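Hypothetical oxidoreductase ycnD (Bacillus subtilis, PDB 1ZCH) uses NADH or NADPH to reduce flavin mononucleotide, and also reduces nitroaromatic compounds, quinones, chromates and azo dyes. Local coordinates at residues Q24-Q29 and E126-G131; L77-D82 and I116-A121; I88-E91 and K97-I100; G140-L145 and R237-K242; P177-N182 and T194-A199. One frame throughout, in Å; residues are numbered along the deposited sequence.

In the fold
From the N terminus, helix 24-36 opens contact 1, which closes only when residues 126-131 leave the end of helix 104-127. Inside this long loop lies contact 2, where strand 75-82 of the antiparallel sheet meets the same helix 104-127. Nested deeper again, contact 3 closes a short loop as residues 97-100 turn back on helix 84-94. The chain then starts a second, separate nest: contact 4 joins residues 140-145 to the late helix 236-242, and contact 5, residues 177-182 with 194-199, lies within it. No two loops cross. Contacts 2 and 4 touch, Leu78 CD2 lying 4.0 Å from Leu145 CD2, and all five contacts adjoin the second subunit.

Contact 1 of 5, residues Q24-Q29 and E126-G131; sequences QEQLDQ and ESLGLG
A Schellman motif ends helix 104-127 and presents Leu128 and Leu130, on either side of Gly129, to Gln26 and Gln29 on the first turns of helix 24-36. Gly129 has positive phi (94°), which lets the chain turn out of the helix and bring both leucines round to the same neighbour. Gln26 carries most of the contact. Its CB lies 3.9 Å from Leu128 CD1, the two side chains sliding past each other in opposite directions. With CG beside the backbone N (chi1 -64°) and the chain extended beyond it, the amide reaches between the leucines: OE1 sits 4.0 Å from Leu130 CD1 and equally near CD2, while NE2 comes 4.0 Å from Leu128 CB. These are van der Waals contacts of a polar group on aliphatic carbons. An alanine here would keep the CB touch on Leu128, but losing the amide would probably leave both Leu130 methyls without their partner on this segment. Ile30, one turn further along helix 24-36, also packs on both leucines, and Asn2 and Ile5 of the second subunit touch Leu128 and Gln29, so the junction borders the dimer interface. Glu126 OE1 hydrogen-bonds to ND1 of the FMN-binding His11. Gln29, three residues on from Gln26, turns its own amide to Leu128, with Gln29 OE1 4.0 Å from Leu128 CD2.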
# COMPACT_ATOMS: atom_id res chain seq x y z
N GLN A 24 21.02 -11.61 7.98
CA GLN A 24 19.77 -11.86 8.70
C GLN A 24 19.39 -10.65 9.53
O GLN A 24 18.22 -10.30 9.63
CB GLN A 24 19.93 -13.08 9.62
CG GLN A 24 18.72 -13.35 10.50
CD GLN A 24 17.45 -13.57 9.70
OE1 GLN A 24 17.41 -14.40 8.80
NE2 GLN A 24 16.41 -12.81 10.03
N GLU A 25 20.39 -10.00 10.12
CA GLU A 25 20.15 -8.82 10.94
C GLU A 25 19.46 -7.72 10.15
O GLU A 25 18.60 -7.02 10.68
CB GLU A 25 21.46 -8.29 11.51
CG GLU A 25 21.27 -7.29 12.64
CD GLU A 25 22.59 -6.80 13.21
OE1 GLU A 25 23.55 -7.59 13.24
OE2 GLU A 25 22.65 -5.63 13.65
N GLN A 26 19.85 -7.56 8.88
CA GLN A 26 19.24 -6.53 8.05
C GLN A 26 17.80 -6.91 7.73
O GLN A 26 16.91 -6.06 7.74
CB GLN A 26 20.05 -6.33 6.76
CG GLN A 26 21.46 -5.81 7.00
CD GLN A 26 22.19 -5.47 5.71
OE1 GLN A 26 22.21 -6.25 4.77
NE2 GLN A 26 22.80 -4.29 5.67
N LEU A 27 17.57 -8.19 7.45
CA LEU A 27 16.22 -8.65 7.16
C LEU A 27 15.34 -8.42 8.39
O LEU A 27 14.18 -8.03 8.26
CB LEU A 27 16.23 -10.14 6.78
CG LEU A 27 16.85 -10.47 5.42
CD1 LEU A 27 16.81 -11.98 5.18
CD2 LEU A 27 16.08 -9.74 4.32
N ASP A 28 15.89 -8.64 9.58
CA ASP A 28 15.12 -8.42 10.80
C ASP A 28 14.70 -6.96 10.92
O ASP A 28 13.57 -6.66 11.31
CB ASP A 28 15.92 -8.81 12.05
CG ASP A 28 16.16 -10.30 12.17
OD1 ASP A 28 15.31 -11.09 11.70
OD2 ASP A 28 17.20 -10.69 12.75
N GLN A 29 15.61 -6.05 10.61
CA GLN A 29 15.32 -4.63 10.69
C GLN A 29 14.23 -4.23 9.69
O GLN A 29 13.35 -3.44 10.01
CB GLN A 29 16.59 -3.81 10.42
CG GLN A 29 17.64 -3.94 11.50
CD GLN A 29 18.90 -3.16 11.18
OE1 GLN A 29 18.88 -1.93 11.05
NE2 GLN A 29 20.01 -3.87 11.03
N GLU A 126 16.39 -0.05 1.31
CA GLU A 126 17.25 0.88 0.59
C GLU A 126 18.08 1.77 1.52
O GLU A 126 19.18 2.19 1.15
CB GLU A 126 16.40 1.69 -0.40
CG GLU A 126 15.76 0.75 -1.42
CD GLU A 126 14.91 1.44 -2.47
OE1 GLU A 126 14.67 2.66 -2.39
OE2 GLU A 126 14.46 0.72 -3.39
N SER A 127 17.58 2.03 2.73
CA SER A 127 18.33 2.85 3.68
C SER A 127 19.56 2.08 4.15
O SER A 127 20.53 2.67 4.64
CB SER A 127 17.46 3.21 4.89
OG SER A 127 17.33 2.12 5.80
N LEU A 128 19.53 0.76 4.00
CA LEU A 128 20.64 -0.10 4.40
C LEU A 128 21.66 -0.29 3.28
O LEU A 128 22.67 -0.97 3.45
CB LEU A 128 20.11 -1.46 4.86
CG LEU A 128 19.20 -1.42 6.09
CD1 LEU A 128 18.52 -2.77 6.28
CD2 LEU A 128 20.02 -1.06 7.33
N GLY A 129 21.39 0.32 2.12
CA GLY A 129 22.30 0.19 1.00
C GLY A 129 21.91 -0.93 0.06
O GLY A 129 22.61 -1.22 -0.91
N LEU A 130 20.78 -1.57 0.34
CA LEU A 130 20.30 -2.68 -0.48
C LEU A 130 19.47 -2.19 -1.65
O LEU A 130 18.87 -1.11 -1.61
CB LEU A 130 19.46 -3.64 0.37
CG LEU A 130 20.20 -4.32 1.53
CD1 LEU A 130 19.20 -4.94 2.48
CD2 LEU A 130 21.17 -5.37 0.98
N GLY A 131 19.43 -2.99 -2.71
CA GLY A 131 18.64 -2.64 -3.87
C GLY A 131 17.37 -3.46 -3.81
O GLY A 131 17.36 -4.54 -3.21

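Contact 2 of 5, residues L77-D82 and I116-A121; sequences LLFCAD and IALGTA
The ring of Phe79 lies against helix 116-121 and touches three of its residues. Over one face sits Leu118 CA, 4.1 Å from the ring centroid and 19° off the normal, a CH-pi contact made by the helix backbone itself. Ala117 CB meets Phe79 CD1 at 3.7 Å, and a turn later Ala121 CB comes 3.6 Å from Phe79 CZ. Leu118 CD1 lies 3.8 Å from Phe79 CE2: with CG anti to the backbone N (chi1 180°), the branch brings this methyl over the CD2-CE2 rim on the same side as Leu118 CA. The small alanines probably let the ring lie close against the helix backbone; a leucine in place of Phe79 is likely to lose the CH-pi contact and open a gap between sheet and helix. The helix is pinned locally at Ile116 O, which takes Thr120 N and Thr120 OG1 (2.7 Å) from opposite faces of its plane. Strand and helix run nearly antiparallel, at 154°, their axes 9.4 Å apart. Helix 104-127 is the long central helix of the nitroreductase fold: Ile116 touches FMN and packs on Leu118 of the second subunit, and Leu118 on its Ile116. Val48 of strand 46-51 and Leu161 of strand 155-164 also touch Phe79, while Ile30 and Val34 of helix 24-36 pack on Ala121.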
# COMPACT_ATOMS: atom_id res chain seq x y z
N LEU A 77 10.90 -11.59 -1.10
CA LEU A 77 9.85 -11.47 -0.09
C LEU A 77 8.51 -11.45 -0.81
O LEU A 77 8.36 -10.79 -1.84
CB LEU A 77 10.00 -10.17 0.70
CG LEU A 77 11.31 -9.90 1.44
CD1 LEU A 77 11.21 -8.59 2.21
CD2 LEU A 77 11.60 -11.06 2.38
N LEU A 78 7.54 -12.18 -0.28
CA LEU A 78 6.21 -12.19 -0.88
C LEU A 78 5.24 -11.53 0.09
O LEU A 78 5.05 -12.01 1.21
CB LEU A 78 5.73 -13.61 -1.19
CG LEU A 78 4.32 -13.64 -1.79
CD1 LEU A 78 4.32 -12.94 -3.13
CD2 LEU A 78 3.85 -15.08 -1.93
N PHE A 79 4.64 -10.42 -0.34
CA PHE A 79 3.68 -9.71 0.49
C PHE A 79 2.29 -10.20 0.12
O PHE A 79 1.88 -10.11 -1.04
CB PHE A 79 3.80 -8.20 0.25
CG PHE A 79 5.06 -7.60 0.82
CD1 PHE A 79 5.04 -6.94 2.04
CD2 PHE A 79 6.27 -7.74 0.15
CE1 PHE A 79 6.21 -6.43 2.60
CE2 PHE A 79 7.45 -7.24 0.69
CZ PHE A 79 7.43 -6.58 1.92
N CYS A 80 1.58 -10.74 1.10
CA CYS A 80 0.24 -11.28 0.89
C CYS A 80 -0.79 -10.61 1.78
O CYS A 80 -0.49 -10.25 2.92
CB CYS A 80 0.21 -12.78 1.23
SG CYS A 80 1.47 -13.81 0.46
N ALA A 81 -1.99 -10.44 1.25
CA ALA A 81 -3.09 -9.90 2.05
C ALA A 81 -3.39 -11.12 2.93
O ALA A 81 -3.37 -12.25 2.43
CB ALA A 81 -4.28 -9.57 1.16
N ASP A 82 -3.68 -10.90 4.21
CA ASP A 82 -3.93 -12.03 5.10
C ASP A 82 -5.12 -11.82 6.04
O ASP A 82 -5.09 -10.95 6.90
CB ASP A 82 -2.67 -12.30 5.94
CG ASP A 82 -2.76 -13.59 6.75
OD1 ASP A 82 -3.82 -13.86 7.36
OD2 ASP A 82 -1.76 -14.33 6.81
N ILE A 116 1.25 -0.64 2.13
CA ILE A 116 1.95 0.08 3.19
C ILE A 116 3.18 -0.73 3.58
O ILE A 116 4.27 -0.19 3.75
CB ILE A 116 1.04 0.26 4.42
CG1 ILE A 116 -0.05 1.29 4.12
CG2 ILE A 116 1.87 0.68 5.64
CD1 ILE A 116 -1.10 1.38 5.20
N ALA A 117 2.99 -2.04 3.71
CA ALA A 117 4.09 -2.93 4.08
C ALA A 117 5.21 -2.92 3.04
O ALA A 117 6.39 -2.80 3.38
CB ALA A 117 3.57 -4.36 4.29
N LEU A 118 4.84 -3.06 1.77
CA LEU A 118 5.80 -3.07 0.66
C LEU A 118 6.58 -1.75 0.59
O LEU A 118 7.80 -1.75 0.44
CB LEU A 118 5.06 -3.31 -0.66
CG LEU A 118 5.87 -3.35 -1.95
CD1 LEU A 118 6.74 -4.59 -1.98
CD2 LEU A 118 4.92 -3.37 -3.14
N GLY A 119 5.86 -0.64 0.70
CA GLY A 119 6.50 0.66 0.65
C GLY A 119 7.45 0.87 1.82
O GLY A 119 8.53 1.44 1.67
N THR A 120 7.04 0.39 2.99
CA THR A 120 7.86 0.52 4.19
C THR A 120 9.11 -0.36 4.09
O THR A 120 10.20 0.07 4.48
CB THR A 120 7.05 0.13 5.45
OG1 THR A 120 5.89 0.97 5.54
CG2 THR A 120 7.89 0.31 6.70
N ALA A 121 8.95 -1.57 3.57
CA ALA A 121 10.07 -2.49 3.41
C ALA A 121 11.06 -1.93 2.41
O ALA A 121 12.28 -2.02 2.60
CB ALA A 121 9.58 -3.86 2.94

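Contact 3 of 5, residues I88-E91 and K97-I100; sequences IALE and KMEI
Leu90 and Met98 meet with their side chains at about a right angle, one methyl of the leucine pressed into the root of the methionine. That methyl, Leu90 CD2, lies 3.5 Å from Met98 CA, tighter than usual for two carbons, and 3.6 Å from Met98 CB; it also reaches Lys97 O at 4.0 Å. The thioether itself takes no part here. Met98 starts toward the helix, but its CG, anti to the backbone N (chi1 180°), leads the chain away from Leu90 to pack on Ala86 and Lys87 of helix 84-94 and on Tyr154; chi3 (71°) turns only the terminal methyl. Leu90 and Met98 are buried, whereas Lys97 is exposed. Lys97 NZ bonds to Glu99 OE2 at 2.7 Å, a salt bridge in which the ammonium stands above the carboxylate plane, 46° out of it. Glu91 finds its cation in Lys87 on its own helix, and Glu91 OE2 stays 6.7 Å from Lys97 NZ. A backbone hydrogen bond between Leu90 and Phe96 ties the bend, and the helix widens to a pi-type turn over residues 88-91. Residues of the second subunit adjoin this region, Ser221 packing on Ala89 and Tyr232 on Ile100. Away from the FMN site, this is a helix with its following loop folded back onto it, in the connection from helix 84-94 to helix 104-127 of the nitroreductase fold.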
# COMPACT_ATOMS: atom_id res chain seq x y z
N ILE A 88 -8.81 -17.11 12.33
CA ILE A 88 -8.49 -17.80 13.58
C ILE A 88 -9.09 -17.04 14.76
O ILE A 88 -9.70 -17.63 15.65
CB ILE A 88 -6.97 -17.91 13.78
CG1 ILE A 88 -6.38 -18.84 12.71
CG2 ILE A 88 -6.66 -18.40 15.19
CD1 ILE A 88 -4.86 -18.87 12.68
N ALA A 89 -8.92 -15.72 14.74
CA ALA A 89 -9.44 -14.87 15.81
C ALA A 89 -10.95 -14.97 15.95
O ALA A 89 -11.48 -15.13 17.05
CB ALA A 89 -9.03 -13.42 15.57
N LEU A 90 -11.67 -14.85 14.84
CA LEU A 90 -13.13 -14.90 14.88
C LEU A 90 -13.72 -16.29 15.08
O LEU A 90 -14.47 -16.52 16.03
CB LEU A 90 -13.73 -14.28 13.62
CG LEU A 90 -13.88 -12.76 13.61
CD1 LEU A 90 -12.51 -12.08 13.56
CD2 LEU A 90 -14.73 -12.35 12.42
N GLU A 91 -13.38 -17.19 14.17
CA GLU A 91 -13.92 -18.54 14.22
C GLU A 91 -13.39 -19.45 15.31
O GLU A 91 -14.17 -20.09 16.02
CB GLU A 91 -13.71 -19.23 12.86
CG GLU A 91 -14.34 -18.50 11.69
CD GLU A 91 -14.21 -19.27 10.39
OE1 GLU A 91 -13.62 -20.37 10.40
OE2 GLU A 91 -14.70 -18.77 9.36
N LYS A 97 -18.69 -15.87 13.03
CA LYS A 97 -18.51 -16.09 11.61
C LYS A 97 -17.88 -14.82 11.03
O LYS A 97 -18.32 -13.72 11.34
CB LYS A 97 -19.85 -16.37 10.91
CG LYS A 97 -19.69 -16.68 9.43
CD LYS A 97 -21.00 -17.11 8.79
CE LYS A 97 -20.81 -17.48 7.33
NZ LYS A 97 -20.26 -16.35 6.52
N MET A 98 -16.84 -14.98 10.22
CA MET A 98 -16.18 -13.83 9.62
C MET A 98 -16.94 -13.41 8.37
O MET A 98 -17.07 -14.19 7.42
CB MET A 98 -14.72 -14.18 9.28
CG MET A 98 -13.92 -13.06 8.63
SD MET A 98 -12.15 -13.42 8.60
CE MET A 98 -12.10 -14.72 7.37
N GLU A 99 -17.46 -12.19 8.37
CA GLU A 99 -18.23 -11.68 7.24
C GLU A 99 -17.51 -10.64 6.40
O GLU A 99 -17.90 -10.38 5.27
CB GLU A 99 -19.55 -11.08 7.74
CG GLU A 99 -20.56 -12.07 8.30
CD GLU A 99 -21.06 -13.07 7.27
OE1 GLU A 99 -21.17 -12.70 6.08
OE2 GLU A 99 -21.37 -14.22 7.64
N ILE A 100 -16.46 -10.04 6.95
CA ILE A 100 -15.74 -9.01 6.22
C ILE A 100 -15.22 -9.55 4.88
O ILE A 100 -15.16 -8.82 3.88
CB ILE A 100 -14.56 -8.44 7.07
CG1 ILE A 100 -14.02 -7.16 6.42
CG2 ILE A 100 -13.45 -9.48 7.21
CD1 ILE A 100 -15.05 -6.03 6.34

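Contact 4 of 5, residues G140-L145 and R237-K242; sequences GNPQEL and REMLEK
Pro142, in the first turn of helix 142-148, faces Met239 of helix 236-242 with their CA atoms 6.9 Å apart. The side chains cross obliquely, and the thioether does the touching: Met239 SD lies 3.4 Å from Pro142 CB and 4.0 Å from Pro142 CG. Met239 CG, opposite its backbone N (chi1 164°), runs toward the proline and comes 3.9 Å from Pro142 CB before chi3 bends the terminal methyl aside. Proline suits the first turn of a helix, where its missing N-H costs no helical bond. Just ahead of it Asn141 holds the N-cap position without a capping bond from its side chain; its ND2 bonds instead to Leu63 O. Gln143 and Lys242 meet nearer the surface at about a right angle, but the close approach of OE1 to the lysine chain is doubtful, Lys242 having been modelled in two conformers. Phe156 of strand 155-164 also packs on Met239, and His235 on Pro142, so helix 236-242 is laid against the sheet as well. Arg237 N beyond bonds to Glu248 of the second subunit. The Pro142-Met239 half is apolar and probably rests on shape and burial, while Gln143 and Lys242 add a polar margin with no hydrogen bond assigned between them.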
# COMPACT_ATOMS: atom_id res chain seq x y z
N GLY A 140 0.25 -13.30 -11.69
CA GLY A 140 0.05 -13.93 -12.99
C GLY A 140 -0.31 -15.40 -12.92
O GLY A 140 -1.13 -15.88 -13.71
N ASN A 141 0.31 -16.12 -11.99
CA ASN A 141 0.04 -17.55 -11.79
C ASN A 141 -0.14 -17.76 -10.29
O ASN A 141 0.63 -18.50 -9.66
CB ASN A 141 1.22 -18.39 -12.30
CG ASN A 141 1.34 -18.37 -13.81
OD1 ASN A 141 0.47 -18.89 -14.52
ND2 ASN A 141 2.41 -17.77 -14.31
N PRO A 142 -1.16 -17.12 -9.70
CA PRO A 142 -1.46 -17.21 -8.26
C PRO A 142 -1.72 -18.60 -7.69
O PRO A 142 -1.27 -18.90 -6.58
CB PRO A 142 -2.65 -16.27 -8.10
CG PRO A 142 -3.34 -16.36 -9.43
CD PRO A 142 -2.18 -16.32 -10.39
N GLN A 143 -2.45 -19.44 -8.41
CA GLN A 143 -2.74 -20.77 -7.90
C GLN A 143 -1.47 -21.59 -7.64
O GLN A 143 -1.32 -22.20 -6.58
CB GLN A 143 -3.66 -21.53 -8.85
CG GLN A 143 -4.11 -22.88 -8.30
CD GLN A 143 -4.65 -22.77 -6.88
OE1 GLN A 143 -5.60 -22.04 -6.62
NE2 GLN A 143 -4.02 -23.48 -5.95
N GLU A 144 -0.57 -21.61 -8.62
CA GLU A 144 0.69 -22.34 -8.48
C GLU A 144 1.50 -21.81 -7.30
O GLU A 144 2.08 -22.57 -6.54
CB GLU A 144 1.54 -22.21 -9.75
CG GLU A 144 0.99 -22.87 -11.01
CD GLU A 144 -0.28 -22.21 -11.52
OE1 GLU A 144 -0.47 -21.00 -11.28
OE2 GLU A 144 -1.07 -22.91 -12.19
N LEU A 145 1.54 -20.48 -7.18
CA LEU A 145 2.29 -19.84 -6.11
C LEU A 145 1.66 -20.15 -4.76
O LEU A 145 2.35 -20.40 -3.78
CB LEU A 145 2.33 -18.32 -6.34
CG LEU A 145 3.21 -17.50 -5.40
CD1 LEU A 145 4.66 -17.94 -5.52
CD2 LEU A 145 3.08 -16.02 -5.75
N ARG A 237 -10.59 -12.16 -10.02
CA ARG A 237 -11.78 -12.45 -9.24
C ARG A 237 -11.80 -13.93 -8.87
O ARG A 237 -12.14 -14.30 -7.74
CB ARG A 237 -13.06 -12.10 -10.01
CG ARG A 237 -14.32 -12.47 -9.25
CD ARG A 237 -15.58 -12.16 -10.03
NE ARG A 237 -16.77 -12.48 -9.25
CZ ARG A 237 -18.01 -12.22 -9.64
NH1 ARG A 237 -18.23 -11.64 -10.81
NH2 ARG A 237 -19.03 -12.52 -8.85
N GLU A 238 -11.45 -14.78 -9.83
CA GLU A 238 -11.42 -16.22 -9.61
C GLU A 238 -10.45 -16.58 -8.48
O GLU A 238 -10.78 -17.37 -7.60
CB GLU A 238 -11.01 -16.94 -10.90
CG GLU A 238 -10.87 -18.45 -10.74
CD GLU A 238 -10.69 -19.15 -12.07
OE1 GLU A 238 -9.79 -18.76 -12.84
OE2 GLU A 238 -11.46 -20.09 -12.35
N MET A 239 -9.25 -15.99 -8.51
CA MET A 239 -8.24 -16.24 -7.48
C MET A 239 -8.80 -15.87 -6.11
O MET A 239 -8.73 -16.66 -5.16
CB MET A 239 -6.98 -15.39 -7.72
CG MET A 239 -6.06 -15.30 -6.48
SD MET A 239 -4.75 -14.04 -6.56
CE MET A 239 -5.64 -12.59 -6.02
N LEU A 240 -9.34 -14.67 -6.03
CA LEU A 240 -9.91 -14.16 -4.79
C LEU A 240 -11.00 -15.08 -4.23
O LEU A 240 -11.00 -15.40 -3.04
CB LEU A 240 -10.46 -12.75 -5.00
CG LEU A 240 -9.39 -11.70 -5.30
CD1 LEU A 240 -10.03 -10.38 -5.73
CD2 LEU A 240 -8.52 -11.50 -4.06
N GLU A 241 -11.93 -15.50 -5.09
CA GLU A 241 -13.01 -16.37 -4.65
C GLU A 241 -12.47 -17.72 -4.17
O GLU A 241 -12.95 -18.26 -3.17
CB GLU A 241 -14.01 -16.59 -5.78
CG GLU A 241 -14.62 -15.31 -6.32
CD GLU A 241 -15.75 -15.56 -7.30
OE1 GLU A 241 -15.53 -16.31 -8.28
OE2 GLU A 241 -16.84 -14.99 -7.10
N LYS A 242 -11.49 -18.24 -4.88
CA LYS A 242 -10.89 -19.52 -4.53
C LYS A 242 -10.21 -19.43 -3.17
O LYS A 242 -10.07 -20.43 -2.46
CB LYS A 242 -9.87 -19.92 -5.60
CG LYS A 242 -9.33 -21.33 -5.48
CD LYS A 242 -8.46 -21.67 -6.68
CE LYS A 242 -9.24 -21.57 -7.99
NZ LYS A 242 -8.37 -21.77 -9.19

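Contact 5 of 5, residues P177-N182 and T194-A199; sequences PQEAVN and TSHIQA
The imidazole of His196 is the flat group here, with residues 177-180 wrapped along it. Over one face lies the backbone N of Ala180, 4.3 Å above the plane and offset toward the rim. That N-H is already spent on Pro177 O, at 2.9 Å, so the ring meets the turn without being its bonding partner. Two CB atoms approach obliquely: Glu179 CB comes 3.6 Å from His196 NE2, and Pro177 CB lies 4.0 Å from His196 ND1. At the root of the ring, Ala180 CB touches His196 CB at 3.7 Å. His196 has CG beside its backbone N (chi1 -75°), which swings the ring off helix 194-199 and along the shorter turn, while the proline ring sits near the helix backbone, Pro177 CG 4.0 Å from His196 O. The carboxylate of Glu179 bends away at chi2 and stays apart from the imidazole, Glu179 OE1 lying 4.9 Å from His196 ND1; any electrostatic influence on the histidine would probably be modest at that distance. The contact is therefore one ring laid on a proline, an alanine and the stem of a glutamate. Leu188 also packs on His196, and Tyr200 and Leu193 of the same long helix 190-212 touch Pro177 and Ala180. Just past the FMN-binding Lys173 and Arg175, Gln178 O takes both Val181 N and Asn182 N. From there Asn182 enters strand 182-184, which pairs in parallel with a strand of the second subunit, extending the sheet across the dimer interface.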
# COMPACT_ATOMS: atom_id res chain seq x y z
N PRO A 177 4.63 15.47 -13.27
CA PRO A 177 4.81 16.75 -12.58
C PRO A 177 4.00 16.69 -11.28
O PRO A 177 2.91 16.12 -11.25
CB PRO A 177 4.22 17.76 -13.57
CG PRO A 177 4.58 17.15 -14.89
CD PRO A 177 4.24 15.68 -14.68
N GLN A 178 4.54 17.26 -10.21
CA GLN A 178 3.87 17.23 -8.92
C GLN A 178 2.41 17.69 -8.98
O GLN A 178 1.54 17.11 -8.33
CB GLN A 178 4.66 18.10 -7.93
CG GLN A 178 4.18 18.02 -6.50
CD GLN A 178 5.13 18.73 -5.56
OE1 GLN A 178 6.34 18.51 -5.61
NE2 GLN A 178 4.59 19.59 -4.71
N GLU A 179 2.15 18.73 -9.76
CA GLU A 179 0.80 19.28 -9.89
C GLU A 179 -0.21 18.29 -10.47
O GLU A 179 -1.41 18.41 -10.24
CB GLU A 179 0.82 20.54 -10.76
CG GLU A 179 1.70 21.66 -10.24
CD GLU A 179 3.16 21.25 -10.12
OE1 GLU A 179 3.72 20.73 -11.11
OE2 GLU A 179 3.74 21.46 -9.03
N ALA A 180 0.29 17.31 -11.21
CA ALA A 180 -0.57 16.31 -11.84
C ALA A 180 -0.97 15.20 -10.88
O ALA A 180 -1.97 14.51 -11.10
CB ALA A 180 0.14 15.71 -13.05
N VAL A 181 -0.19 15.04 -9.81
CA VAL A 181 -0.43 13.98 -8.84
C VAL A 181 -0.95 14.46 -7.49
O VAL A 181 -1.73 13.76 -6.83
CB VAL A 181 0.88 13.17 -8.63
CG1 VAL A 181 0.70 12.14 -7.52
CG2 VAL A 181 1.26 12.48 -9.94
N ASN A 182 -0.51 15.64 -7.06
CA ASN A 182 -0.95 16.22 -5.79
C ASN A 182 -1.84 17.40 -6.15
O ASN A 182 -1.36 18.40 -6.68
CB ASN A 182 0.25 16.71 -4.99
CG ASN A 182 -0.14 17.36 -3.67
OD1 ASN A 182 0.57 18.22 -3.17
ND2 ASN A 182 -1.27 16.93 -3.10
N THR A 194 -4.40 16.86 -18.58
CA THR A 194 -3.96 16.35 -19.87
C THR A 194 -2.67 17.05 -20.30
O THR A 194 -1.73 16.41 -20.77
CB THR A 194 -5.04 16.57 -20.94
OG1 THR A 194 -6.22 15.83 -20.57
CG2 THR A 194 -4.55 16.09 -22.30
N SER A 195 -2.61 18.37 -20.11
CA SER A 195 -1.42 19.14 -20.48
C SER A 195 -0.19 18.65 -19.73
O SER A 195 0.90 18.56 -20.30
CB SER A 195 -1.64 20.63 -20.20
OG SER A 195 -2.66 21.15 -21.03
N HIS A 196 -0.34 18.34 -18.44
CA HIS A 196 0.78 17.84 -17.65
C HIS A 196 1.28 16.51 -18.18
O HIS A 196 2.48 16.25 -18.21
CB HIS A 196 0.38 17.67 -16.18
CG HIS A 196 0.27 18.96 -15.42
ND1 HIS A 196 1.32 19.85 -15.31
CD2 HIS A 196 -0.76 19.49 -14.73
CE1 HIS A 196 0.94 20.88 -14.58
NE2 HIS A 196 -0.32 20.69 -14.21
N ILE A 197 0.34 15.65 -18.59
CA ILE A 197 0.71 14.34 -19.12
C ILE A 197 1.48 14.49 -20.44
O ILE A 197 2.47 13.79 -20.67
CB ILE A 197 -0.54 13.46 -19.35
CG1 ILE A 197 -1.20 13.15 -18.00
CG2 ILE A 197 -0.16 12.17 -20.05
CD1 ILE A 197 -2.51 12.38 -18.10
N GLN A 198 1.04 15.40 -21.30
CA GLN A 198 1.72 15.61 -22.57
C GLN A 198 3.13 16.17 -22.36
O GLN A 198 4.06 15.81 -23.08
CB GLN A 198 0.90 16.55 -23.46
CG GLN A 198 -0.39 15.90 -23.95
CD GLN A 198 -1.25 16.83 -24.77
OE1 GLN A 198 -1.70 17.87 -24.28
NE2 GLN A 198 -1.50 16.47 -26.03
N ALA A 199 3.30 17.03 -21.36
CA ALA A 199 4.62 17.59 -21.06
C ALA A 199 5.49 16.47 -20.51
O ALA A 199 6.67 16.36 -20.85
CB ALA A 199 4.50 18.71 -20.03